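Local coordinates for protein cytosolic IMP-GMP specific 5'-nucleotidase (Legionella pneumophila subsp. pneumophila, PDB 4OHF) that probably hydrolyses purine nucleoside 5'-monophosphates such as IMP and GMP as a magnesium-binding cytosolic 5'-nucleotidase of the HAD superfamily, at residues D2-V6 with K433-E439; R187-E193 with Y222-L228. All coordinates share one frame. Residue numbers count along the deposited sequence, not the author numbering.

Overall arrangement
Both contacts lie on the HAD-like part of the chain, their centres 15 Å apart. Interaction 1 brings the N-terminus onto residues 433-439, 427 residues later in sequence; interaction 2, whose segments fall between these two in the chain, joins the start of helix 189-200 to the end of helix 213-224 and the turn that follows. They meet directly: Ser435 OG is 2.4 Å from Glu188 OE1, a probable hydrogen bond, and Leu438 CD1 packs 3.8 Å from Val191 O. Neither contact reaches the magnesium bound by Asp23, Asp25 and Asp303; the ion is about 12 Å from the side chain of Lys433 and about 13 Å from that of Val191. Both contacts also touch the second subunit.

Interaction 1 (D2-V6 with K433-E439); sequences DTHKV and KLSDLLE
His4 and Asp436 bury the most surface here (96 and 66 Å²), and their CA atoms, 4.2 Å apart, set the register. Residues 2-6 form an irregular segment in which His4 takes a left-handed backbone conformation (phi/psi 54/48); residues 434-438 form a short, weakly bonded helix. With chi1 m and chi2 -62°, the His4 ring lies against this helix, and ND1 donates a 2.5 Å hydrogen bond to Asp436 OD2, a histidine-carboxylate pair. Ser435 OG sits 3.3 Å from His4 CE1 at the ring edge, although its hydrogen-bond partner is Glu188. Glu439 covers one face of the ring, its CG 4.1 Å from the His4 centroid and 24° off the normal, a CH-pi contact. The pairing fastens the N-terminal segment just ahead of strand 7-8, an outermost strand of the HAD-like mixed sheet, to the helix that follows its neighbour, strand 429-431. Asp436 (chi1 m) also accepts from Lys433 N through OD1 at 3.1 Å, while Lys433 NZ forms a salt bridge to Asp436 OD2 at 3.2 Å and a weak one to Asp2 OD1 at 3.5 Å. Val6, at 42 Å² the third largest contributor, points toward the helix and places CG2 3.9 Å from Leu437 CA. A water donates to both Lys5 O (2.9 Å) and Asp436 OD1 (2.8 Å).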
loop_
_atom_site.group_PDB
_atom_site.type_symbol
_atom_site.label_atom_id
_atom_site.label_comp_id
_atom_site.label_asym_id
_atom_site.label_seq_id
_atom_site.Cartn_x
_atom_site.Cartn_y
_atom_site.Cartn_z
ATOM N N ASP B 2 6.735 6.545 48.508
ATOM C CA ASP B 2 6.065 6.503 47.168
ATOM C C ASP B 2 5.782 7.927 46.647
ATOM O O ASP B 2 4.827 8.590 47.070
ATOM C CB ASP B 2 4.756 5.683 47.263
ATOM C CG ASP B 2 4.199 5.249 45.884
ATOM O OD1 ASP B 2 3.243 4.436 45.862
ATOM O OD2 ASP B 2 4.696 5.711 44.827
ATOM N N THR B 3 6.629 8.382 45.728
ATOM C CA THR B 3 6.509 9.701 45.109
ATOM C C THR B 3 5.270 9.884 44.214
ATOM O O THR B 3 4.788 11.004 44.060
ATOM C CB THR B 3 7.742 9.994 44.248
ATOM O OG1 THR B 3 7.810 9.034 43.189
ATOM C CG2 THR B 3 9.004 9.891 45.080
ATOM N N HIS B 4 4.778 8.798 43.612
ATOM C CA HIS B 4 3.602 8.856 42.741
ATOM C C HIS B 4 3.762 9.889 41.615
ATOM O O HIS B 4 2.866 10.688 41.358
ATOM C CB HIS B 4 2.344 9.192 43.557
ATOM C CG HIS B 4 1.784 8.038 44.339
ATOM N ND1 HIS B 4 1.321 6.883 43.740
ATOM C CD2 HIS B 4 1.562 7.886 45.668
ATOM C CE1 HIS B 4 0.838 6.071 44.664
ATOM N NE2 HIS B 4 0.972 6.655 45.842
ATOM N N LYS B 5 4.897 9.857 40.932
ATOM C CA LYS B 5 5.174 10.799 39.858
ATOM C C LYS B 5 4.442 10.508 38.562
ATOM O O LYS B 5 4.294 9.360 38.160
ATOM C CB LYS B 5 6.669 10.828 39.566
ATOM C CG LYS B 5 7.515 10.992 40.799
ATOM C CD LYS B 5 8.715 11.900 40.547
ATOM C CE LYS B 5 8.265 13.326 40.320
ATOM N NZ LYS B 5 7.384 13.751 41.444
ATOM N N VAL B 6 3.981 11.569 37.912
ATOM C CA VAL B 6 3.295 11.456 36.636
ATOM C C VAL B 6 4.123 12.238 35.625
ATOM O O VAL B 6 4.363 13.422 35.792
ATOM C CB VAL B 6 1.860 12.023 36.709
ATOM C CG1 VAL B 6 1.277 12.160 35.309
ATOM C CG2 VAL B 6 0.991 11.099 37.549
ATOM N N LYS B 433 2.133 3.357 37.728
ATOM C CA LYS B 433 0.858 2.712 38.035
ATOM C C LYS B 433 -0.277 3.717 38.230
ATOM O O LYS B 433 -0.061 4.866 38.597
ATOM C CB LYS B 433 0.990 1.813 39.280
ATOM C CG LYS B 433 1.408 2.539 40.552
ATOM C CD LYS B 433 1.459 1.587 41.729
ATOM C CE LYS B 433 1.905 2.308 42.982
ATOM N NZ LYS B 433 3.180 3.009 42.684
ATOM N N LEU B 434 -1.493 3.261 37.983
ATOM C CA LEU B 434 -2.690 4.083 38.075
ATOM C C LEU B 434 -2.868 4.933 39.342
ATOM O O LEU B 434 -3.308 6.093 39.260
ATOM C CB LEU B 434 -3.905 3.187 37.888
ATOM C CG LEU B 434 -5.278 3.837 37.835
ATOM C CD1 LEU B 434 -5.377 4.838 36.654
ATOM C CD2 LEU B 434 -6.289 2.725 37.677
ATOM N N SER B 435 -2.544 4.379 40.508
ATOM C CA SER B 435 -2.720 5.143 41.737
ATOM C C SER B 435 -1.787 6.358 41.724
ATOM O O SER B 435 -1.997 7.322 42.461
ATOM C CB SER B 435 -2.459 4.263 42.972
ATOM O OG SER B 435 -1.104 3.864 43.059
ATOM N N ASP B 436 -0.749 6.311 40.892
ATOM C CA ASP B 436 0.155 7.451 40.790
ATOM C C ASP B 436 -0.710 8.603 40.273
ATOM O O ASP B 436 -0.733 9.695 40.834
ATOM C CB ASP B 436 1.311 7.161 39.818
ATOM C CG ASP B 436 2.332 6.173 40.392
ATOM O OD1 ASP B 436 3.172 5.653 39.609
ATOM O OD2 ASP B 436 2.296 5.916 41.623
ATOM N N LEU B 437 -1.450 8.348 39.208
ATOM C CA LEU B 437 -2.320 9.375 38.671
ATOM C C LEU B 437 -3.459 9.717 39.637
ATOM O O LEU B 437 -3.685 10.889 39.940
ATOM C CB LEU B 437 -2.904 8.937 37.327
ATOM C CG LEU B 437 -3.971 9.870 36.752
ATOM C CD1 LEU B 437 -3.370 11.245 36.518
ATOM C CD2 LEU B 437 -4.519 9.294 35.462
ATOM N N LEU B 438 -4.165 8.704 40.134
ATOM C CA LEU B 438 -5.307 8.958 41.009
ATOM C C LEU B 438 -4.971 9.661 42.314
ATOM O O LEU B 438 -5.863 10.080 43.043
ATOM C CB LEU B 438 -6.056 7.656 41.295
ATOM C CG LEU B 438 -6.572 6.902 40.066
ATOM C CD1 LEU B 438 -7.208 5.599 40.508
ATOM C CD2 LEU B 438 -7.568 7.754 39.313
ATOM N N GLU B 439 -3.684 9.804 42.598
ATOM C CA GLU B 439 -3.237 10.454 43.824
ATOM C C GLU B 439 -3.084 11.962 43.577
ATOM O O GLU B 439 -2.855 12.743 44.493
ATOM C CB GLU B 439 -1.893 9.865 44.246
ATOM C CG GLU B 439 -1.740 9.703 45.731
ATOM C CD GLU B 439 -2.551 8.537 46.252
ATOM O OE1 GLU B 439 -2.072 7.386 46.146
ATOM O OE2 GLU B 439 -3.671 8.771 46.755
HETATM O O HOH W 1 5.473 6.680 38.300
#

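Interaction 2 (R187-E193 with Y222-L228); sequences REKEVVE and YALSPFL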
loop_
_atom_site.group_PDB
_atom_site.type_symbol
_atom_site.label_atom_id
_atom_site.label_comp_id
_atom_site.label_asym_id
_atom_site.label_seq_id
_atom_site.Cartn_x
_atom_site.Cartn_y
_atom_site.Cartn_z
ATOM N N ARG B 187 -3.164 -6.484 45.173
ATOM C CA ARG B 187 -4.207 -5.604 45.684
ATOM C C ARG B 187 -3.573 -4.316 46.191
ATOM O O ARG B 187 -2.444 -4.312 46.675
ATOM C CB ARG B 187 -4.960 -6.297 46.810
ATOM C CG ARG B 187 -5.876 -7.415 46.333
ATOM C CD ARG B 187 -6.147 -8.414 47.447
ATOM N NE ARG B 187 -7.512 -8.929 47.398
ATOM C CZ ARG B 187 -7.978 -9.878 48.201
ATOM N NH1 ARG B 187 -7.180 -10.422 49.117
ATOM N NH2 ARG B 187 -9.242 -10.270 48.096
ATOM N N GLU B 188 -4.294 -3.213 46.075
ATOM C CA GLU B 188 -3.755 -1.932 46.504
ATOM C C GLU B 188 -4.871 -1.002 46.938
ATOM O O GLU B 188 -5.660 -0.548 46.112
ATOM C CB GLU B 188 -2.951 -1.292 45.355
ATOM C CG GLU B 188 -2.498 0.152 45.606
ATOM C CD GLU B 188 -1.775 0.775 44.409
ATOM O OE1 GLU B 188 -1.421 1.972 44.487
ATOM O OE2 GLU B 188 -1.556 0.073 43.398
ATOM N N LYS B 189 -4.932 -0.723 48.235
ATOM C CA LYS B 189 -5.946 0.170 48.780
ATOM C C LYS B 189 -6.001 1.505 48.041
ATOM O O LYS B 189 -7.074 1.995 47.705
ATOM C CB LYS B 189 -5.679 0.424 50.271
ATOM C CG LYS B 189 -6.610 1.459 50.902
ATOM C CD LYS B 189 -6.574 1.464 52.438
ATOM C CE LYS B 189 -5.209 1.870 53.007
ATOM N NZ LYS B 189 -4.132 0.872 52.727
ATOM N N GLU B 190 -4.843 2.085 47.780
ATOM C CA GLU B 190 -4.779 3.369 47.099
ATOM C C GLU B 190 -5.655 3.472 45.841
ATOM O O GLU B 190 -6.281 4.506 45.603
ATOM C CB GLU B 190 -3.325 3.701 46.749
ATOM C CG GLU B 190 -2.388 3.938 47.950
ATOM C CD GLU B 190 -2.228 2.715 48.876
ATOM O OE1 GLU B 190 -1.956 1.591 48.393
ATOM O OE2 GLU B 190 -2.364 2.886 50.108
ATOM N N VAL B 191 -5.704 2.414 45.036
ATOM C CA VAL B 191 -6.502 2.437 43.813
ATOM C C VAL B 191 -7.945 2.792 44.126
ATOM O O VAL B 191 -8.512 3.686 43.505
ATOM C CB VAL B 191 -6.478 1.071 43.067
ATOM C CG1 VAL B 191 -7.513 1.066 41.958
ATOM C CG2 VAL B 191 -5.107 0.817 42.482
ATOM N N VAL B 192 -8.533 2.086 45.089
ATOM C CA VAL B 192 -9.914 2.338 45.479
ATOM C C VAL B 192 -10.087 3.750 46.029
ATOM O O VAL B 192 -11.016 4.464 45.641
ATOM C CB VAL B 192 -10.397 1.295 46.512
ATOM C CG1 VAL B 192 -11.690 1.747 47.165
ATOM C CG2 VAL B 192 -10.635 -0.035 45.808
ATOM N N GLU B 193 -9.199 4.162 46.923
ATOM C CA GLU B 193 -9.298 5.510 47.467
ATOM C C GLU B 193 -9.215 6.507 46.318
ATOM O O GLU B 193 -9.965 7.489 46.270
ATOM C CB GLU B 193 -8.173 5.792 48.469
ATOM C CG GLU B 193 -8.145 4.885 49.695
ATOM C CD GLU B 193 -9.545 4.559 50.244
ATOM O OE1 GLU B 193 -10.383 5.493 50.373
ATOM O OE2 GLU B 193 -9.801 3.363 50.553
ATOM N N TYR B 222 -12.614 -9.385 43.681
ATOM C CA TYR B 222 -11.437 -9.809 44.430
ATOM C C TYR B 222 -10.462 -8.672 44.755
ATOM O O TYR B 222 -9.948 -8.588 45.877
ATOM C CB TYR B 222 -10.682 -10.910 43.661
ATOM C CG TYR B 222 -9.377 -11.338 44.310
ATOM C CD1 TYR B 222 -9.357 -12.280 45.344
ATOM C CD2 TYR B 222 -8.170 -10.768 43.924
ATOM C CE1 TYR B 222 -8.159 -12.640 45.976
ATOM C CE2 TYR B 222 -6.974 -11.118 44.543
ATOM C CZ TYR B 222 -6.971 -12.054 45.572
ATOM O OH TYR B 222 -5.782 -12.388 46.198
ATOM N N ALA B 223 -10.212 -7.794 43.787
ATOM C CA ALA B 223 -9.247 -6.715 43.982
ATOM C C ALA B 223 -9.732 -5.354 44.480
ATOM O O ALA B 223 -8.918 -4.533 44.897
ATOM C CB ALA B 223 -8.437 -6.529 42.702
ATOM N N LEU B 224 -11.033 -5.097 44.453
ATOM C CA LEU B 224 -11.520 -3.801 44.910
ATOM C C LEU B 224 -12.371 -3.848 46.182
ATOM O O LEU B 224 -12.208 -3.031 47.090
ATOM C CB LEU B 224 -12.316 -3.119 43.795
ATOM C CG LEU B 224 -11.594 -2.946 42.460
ATOM C CD1 LEU B 224 -12.522 -2.318 41.463
ATOM C CD2 LEU B 224 -10.354 -2.092 42.648
ATOM N N SER B 225 -13.285 -4.804 46.242
ATOM C CA SER B 225 -14.177 -4.934 47.386
ATOM C C SER B 225 -13.486 -4.818 48.737
ATOM O O SER B 225 -13.924 -4.056 49.600
ATOM C CB SER B 225 -14.941 -6.260 47.301
ATOM O OG SER B 225 -15.851 -6.253 46.209
ATOM N N PRO B 226 -12.384 -5.556 48.940
ATOM C CA PRO B 226 -11.677 -5.493 50.222
ATOM C C PRO B 226 -11.464 -4.089 50.800
ATOM O O PRO B 226 -11.212 -3.953 51.988
ATOM C CB PRO B 226 -10.358 -6.206 49.917
ATOM C CG PRO B 226 -10.762 -7.219 48.931
ATOM C CD PRO B 226 -11.669 -6.435 48.000
ATOM N N PHE B 227 -11.582 -3.052 49.977
ATOM C CA PHE B 227 -11.355 -1.680 50.444
ATOM C C PHE B 227 -12.580 -0.779 50.356
ATOM O O PHE B 227 -12.464 0.449 50.390
ATOM C CB PHE B 227 -10.222 -1.041 49.640
ATOM C CG PHE B 227 -9.046 -1.935 49.446
ATOM C CD1 PHE B 227 -8.195 -2.224 50.503
ATOM C CD2 PHE B 227 -8.798 -2.509 48.200
ATOM C CE1 PHE B 227 -7.110 -3.071 50.326
ATOM C CE2 PHE B 227 -7.715 -3.358 48.013
ATOM C CZ PHE B 227 -6.868 -3.639 49.081
ATOM N N LEU B 228 -13.750 -1.385 50.225
ATOM C CA LEU B 228 -14.992 -0.627 50.144
ATOM C C LEU B 228 -15.674 -0.639 51.513
ATOM O O LEU B 228 -15.587 -1.624 52.242
ATOM C CB LEU B 228 -15.914 -1.252 49.092
ATOM C CG LEU B 228 -15.864 -0.827 47.614
ATOM C CD1 LEU B 228 -14.468 -0.422 47.188
ATOM C CD2 LEU B 228 -16.387 -1.981 46.772
HETATM O O HOH W 2 -6.819 -3.457 43.882
#
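This is helix-to-helix packing at the edge of the HAD-like domain: the start of helix 189-200 meets the end of helix 213-224 and the turn after it, with strand 204-208 of the central sheet lying between the two helices in sequence. Arg187 extends across that end, NE and NH2 each donating a 2.9 Å hydrogen bond to Tyr222 O. Its guanidinium lies flat on the Tyr222 ring (centres 3.7 Å apart, planes at 8°), a cation-pi stack. At Glu188 a water bridges the backbones, donating to Ala223 O at 2.6 Å and accepting weakly from Glu188 N at 3.4 Å. Lys189 offers its backbone to Phe227: CA stands 3.6 Å from the ring centroid, 7° off the normal, a CH-pi contact. Val191 CG1 approaches Leu224 CD2 at 4.3 Å. Val192, pointing toward the other segment, is the apolar centre, with CG2 3.8 Å from Leu224 CD2 and 3.9 Å from Phe227 CD2, while its CG1 packs 3.5 Å from Leu228 CD1.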